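Local coordinates for protein 3-dehydroshikimate dehydratase (Pseudomonas putida, PDB 5HMQ) that catalyses the divalent-metal-dependent dehydration of 3-dehydroshikimate to protocatechuate, a step in the breakdown of quinate and shikimate, at residues F211-E219 against D456-S464. Residues are numbered along the deposited sequence; the frame is centred on the assembly and turned at random.
Sequences FRCFPGQGE and DSWVLFYKS
Gln217 lies across Asp456 and Lys463 reaches the carbonyl of Gly216, so that a type II beta turn, Phe214 to Gln217, in the xylose isomerase-like TIM barrel domain docks on helix 455-465 of the dioxygenase-like domain. The two side chains of the first pair cross at about a right angle, with Gln217 CD 3.6 Å from Asp456 CB. Glutamine suits the place because one amide carries both donor and acceptor: NE2 makes a weak, bent hydrogen bond to Asp456 O (3.1 Å), an oxygen already used by Leu460 N in the helix. Leu460 covers this amide end, CB 4.1 Å from Gln217 CG and CD2 4.0 Å from NE2. Lys463, extended beyond CG (chi4 180°), is long enough to pass CD beside Gly216 O (3.2 Å) before NZ bonds to that oxygen (2.8 Å). Pro215 has the phi needed at the turn's second position; Gly216 suits the third, where phi is 100° and a beta carbon would collide with the carbonyl oxygen of Pro215. Asp196 positions the turn by accepting a hydrogen bond from Gly216 N. Asp456 makes two salt bridges, OD1 with Arg486 of its own chain and OD2 with Arg505 of the second subunit, linking the domain junction to the dimer interface. Gln217 also braces its own turn: Phe214 N donates to Gln217 OE1 over 2.9 Å, from above the carbonyl plane, 37° out of it.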
loop_
_atom_site.group_PDB
_atom_site.type_symbol
_atom_site.label_atom_id
_atom_site.label_comp_id
_atom_site.label_asym_id
_atom_site.label_seq_id
_atom_site.Cartn_x
_atom_site.Cartn_y
_atom_site.Cartn_z
ATOM N N PHE C 211 7.090 -13.392 1.855
ATOM C CA PHE C 211 8.261 -12.533 1.696
ATOM C C PHE C 211 8.980 -12.653 0.359
ATOM O O PHE C 211 10.073 -12.092 0.214
ATOM C CB PHE C 211 9.241 -12.766 2.846
ATOM C CG PHE C 211 8.686 -12.373 4.179
ATOM C CD1 PHE C 211 8.749 -11.057 4.598
ATOM C CD2 PHE C 211 8.077 -13.305 4.998
ATOM C CE1 PHE C 211 8.227 -10.676 5.817
ATOM C CE2 PHE C 211 7.556 -12.929 6.220
ATOM C CZ PHE C 211 7.631 -11.611 6.630
ATOM N N ARG C 212 8.417 -13.353 -0.619
ATOM C CA ARG C 212 9.025 -13.349 -1.941
ATOM C C ARG C 212 8.936 -11.951 -2.544
ATOM O O ARG C 212 7.948 -11.239 -2.352
ATOM C CB ARG C 212 8.339 -14.361 -2.857
ATOM C CG ARG C 212 8.833 -15.785 -2.708
ATOM C CD ARG C 212 8.143 -16.694 -3.709
ATOM N NE ARG C 212 8.424 -18.105 -3.466
ATOM C CZ ARG C 212 8.652 -18.998 -4.424
ATOM N NH1 ARG C 212 8.641 -18.627 -5.698
ATOM N NH2 ARG C 212 8.895 -20.263 -4.109
ATOM N N CYS C 213 9.985 -11.549 -3.257
ATOM C CA CYS C 213 10.003 -10.266 -3.948
ATOM C C CYS C 213 10.834 -10.415 -5.217
ATOM O O CYS C 213 11.401 -11.476 -5.490
ATOM C CB CYS C 213 10.536 -9.151 -3.040
ATOM S SG CYS C 213 12.108 -9.527 -2.229
ATOM N N PHE C 214 10.913 -9.336 -5.992
ATOM C CA PHE C 214 11.594 -9.395 -7.275
ATOM C C PHE C 214 13.111 -9.406 -7.091
ATOM O O PHE C 214 13.626 -8.886 -6.099
ATOM C CB PHE C 214 11.185 -8.214 -8.149
ATOM C CG PHE C 214 9.752 -8.256 -8.592
ATOM C CD1 PHE C 214 9.184 -9.444 -9.024
ATOM C CD2 PHE C 214 8.977 -7.109 -8.590
ATOM C CE1 PHE C 214 7.863 -9.490 -9.438
ATOM C CE2 PHE C 214 7.656 -7.147 -9.003
ATOM C CZ PHE C 214 7.099 -8.339 -9.427
ATOM N N PRO C 215 13.836 -10.024 -8.026
ATOM C CA PRO C 215 15.304 -10.061 -7.943
ATOM C C PRO C 215 15.906 -8.684 -7.711
ATOM O O PRO C 215 15.610 -7.725 -8.426
ATOM C CB PRO C 215 15.716 -10.631 -9.303
ATOM C CG PRO C 215 14.559 -11.463 -9.725
ATOM C CD PRO C 215 13.326 -10.807 -9.164
ATOM N N GLY C 216 16.748 -8.588 -6.685
ATOM C CA GLY C 216 17.361 -7.344 -6.296
ATOM C C GLY C 216 16.696 -6.664 -5.119
ATOM O O GLY C 216 17.325 -5.816 -4.474
ATOM N N GLN C 217 15.446 -7.015 -4.819
ATOM C CA GLN C 217 14.729 -6.442 -3.690
ATOM C C GLN C 217 14.952 -7.209 -2.395
ATOM O O GLN C 217 14.589 -6.707 -1.325
ATOM C CB GLN C 217 13.229 -6.374 -4.003
ATOM C CG GLN C 217 12.900 -5.506 -5.211
ATOM C CD GLN C 217 11.429 -5.540 -5.578
ATOM O OE1 GLN C 217 10.734 -6.522 -5.320
ATOM N NE2 GLN C 217 10.947 -4.465 -6.191
ATOM N N GLY C 218 15.528 -8.407 -2.461
ATOM C CA GLY C 218 15.840 -9.160 -1.263
ATOM C C GLY C 218 17.340 -9.279 -1.095
ATOM O O GLY C 218 18.081 -8.407 -1.554
ATOM N N GLU C 219 17.807 -10.346 -0.447
ATOM C CA GLU C 219 19.237 -10.511 -0.209
ATOM C C GLU C 219 19.742 -11.874 -0.669
ATOM O O GLU C 219 20.815 -12.308 -0.238
ATOM C CB GLU C 219 19.579 -10.271 1.265
ATOM C CG GLU C 219 18.504 -10.702 2.232
ATOM C CD GLU C 219 18.615 -10.006 3.576
ATOM O OE1 GLU C 219 19.486 -9.123 3.724
ATOM O OE2 GLU C 219 17.829 -10.342 4.485
ATOM N N ASP C 456 10.491 -1.550 -1.590
ATOM C CA ASP C 456 11.158 -2.475 -2.503
ATOM C C ASP C 456 11.256 -1.893 -3.904
ATOM O O ASP C 456 12.249 -2.117 -4.604
ATOM C CB ASP C 456 10.434 -3.830 -2.519
ATOM C CG ASP C 456 10.634 -4.604 -1.227
ATOM O OD1 ASP C 456 11.620 -4.326 -0.509
ATOM O OD2 ASP C 456 9.828 -5.516 -0.947
ATOM N N SER C 457 10.236 -1.148 -4.332
ATOM C CA SER C 457 10.296 -0.502 -5.640
ATOM C C SER C 457 11.399 0.548 -5.681
ATOM O O SER C 457 12.124 0.661 -6.679
ATOM C CB SER C 457 8.942 0.122 -5.976
ATOM O OG SER C 457 8.890 0.524 -7.328
ATOM N N TRP C 458 11.548 1.326 -4.604
ATOM C CA TRP C 458 12.641 2.294 -4.535
ATOM C C TRP C 458 13.997 1.598 -4.517
ATOM O O TRP C 458 14.958 2.080 -5.129
ATOM C CB TRP C 458 12.491 3.185 -3.303
ATOM C CG TRP C 458 11.551 4.338 -3.476
ATOM C CD1 TRP C 458 10.191 4.305 -3.408
ATOM C CD2 TRP C 458 11.908 5.705 -3.731
ATOM N NE1 TRP C 458 9.676 5.564 -3.609
ATOM C CE2 TRP C 458 10.710 6.440 -3.809
ATOM C CE3 TRP C 458 13.124 6.375 -3.901
ATOM C CZ2 TRP C 458 10.691 7.813 -4.053
ATOM C CZ3 TRP C 458 13.104 7.738 -4.142
ATOM C CH2 TRP C 458 11.896 8.442 -4.216
ATOM N N VAL C 459 14.096 0.473 -3.804
ATOM C CA VAL C 459 15.358 -0.261 -3.741
ATOM C C VAL C 459 15.781 -0.705 -5.135
ATOM O O VAL C 459 16.927 -0.499 -5.551
ATOM C CB VAL C 459 15.234 -1.459 -2.782
ATOM C CG1 VAL C 459 16.446 -2.370 -2.912
ATOM C CG2 VAL C 459 15.077 -0.979 -1.347
ATOM N N LEU C 460 14.856 -1.316 -5.879
ATOM C CA LEU C 460 15.161 -1.749 -7.239
ATOM C C LEU C 460 15.449 -0.558 -8.144
ATOM O O LEU C 460 16.294 -0.642 -9.043
ATOM C CB LEU C 460 14.010 -2.587 -7.793
ATOM C CG LEU C 460 14.128 -3.029 -9.249
ATOM C CD1 LEU C 460 15.421 -3.792 -9.474
ATOM C CD2 LEU C 460 12.936 -3.885 -9.627
ATOM N N PHE C 461 14.752 0.557 -7.924
ATOM C CA PHE C 461 14.982 1.758 -8.723
ATOM C C PHE C 461 16.436 2.205 -8.634
ATOM O O PHE C 461 17.084 2.460 -9.657
ATOM C CB PHE C 461 14.033 2.868 -8.255
ATOM C CG PHE C 461 14.327 4.224 -8.840
ATOM C CD1 PHE C 461 13.812 4.590 -10.072
ATOM C CD2 PHE C 461 15.094 5.144 -8.139
ATOM C CE1 PHE C 461 14.074 5.839 -10.605
ATOM C CE2 PHE C 461 15.359 6.394 -8.665
ATOM C CZ PHE C 461 14.847 6.742 -9.900
ATOM N N TYR C 462 16.974 2.288 -7.415
ATOM C CA TYR C 462 18.341 2.763 -7.237
ATOM C C TYR C 462 19.367 1.689 -7.583
ATOM O O TYR C 462 20.440 2.004 -8.111
ATOM C CB TYR C 462 18.541 3.269 -5.808
ATOM C CG TYR C 462 18.212 4.737 -5.649
ATOM C CD1 TYR C 462 19.068 5.716 -6.139
ATOM C CD2 TYR C 462 17.044 5.146 -5.015
ATOM C CE1 TYR C 462 18.774 7.061 -6.001
ATOM C CE2 TYR C 462 16.740 6.490 -4.873
ATOM C CZ TYR C 462 17.611 7.443 -5.366
ATOM O OH TYR C 462 17.320 8.781 -5.229
ATOM N N LYS C 463 19.067 0.421 -7.288
ATOM C CA LYS C 463 20.005 -0.647 -7.624
ATOM C C LYS C 463 20.198 -0.773 -9.131
ATOM O O LYS C 463 21.318 -0.999 -9.602
ATOM C CB LYS C 463 19.539 -1.982 -7.045
ATOM C CG LYS C 463 19.912 -2.214 -5.595
ATOM C CD LYS C 463 19.595 -3.646 -5.192
ATOM C CE LYS C 463 20.220 -4.008 -3.855
ATOM N NZ LYS C 463 19.899 -5.408 -3.462
ATOM N N SER C 464 19.121 -0.646 -9.907
ATOM C CA SER C 464 19.228 -0.893 -11.340
ATOM C C SER C 464 19.635 0.357 -12.118
ATOM O O SER C 464 20.621 0.330 -12.860
ATOM C CB SER C 464 17.909 -1.458 -11.882
ATOM O OG SER C 464 16.841 -0.539 -11.734
#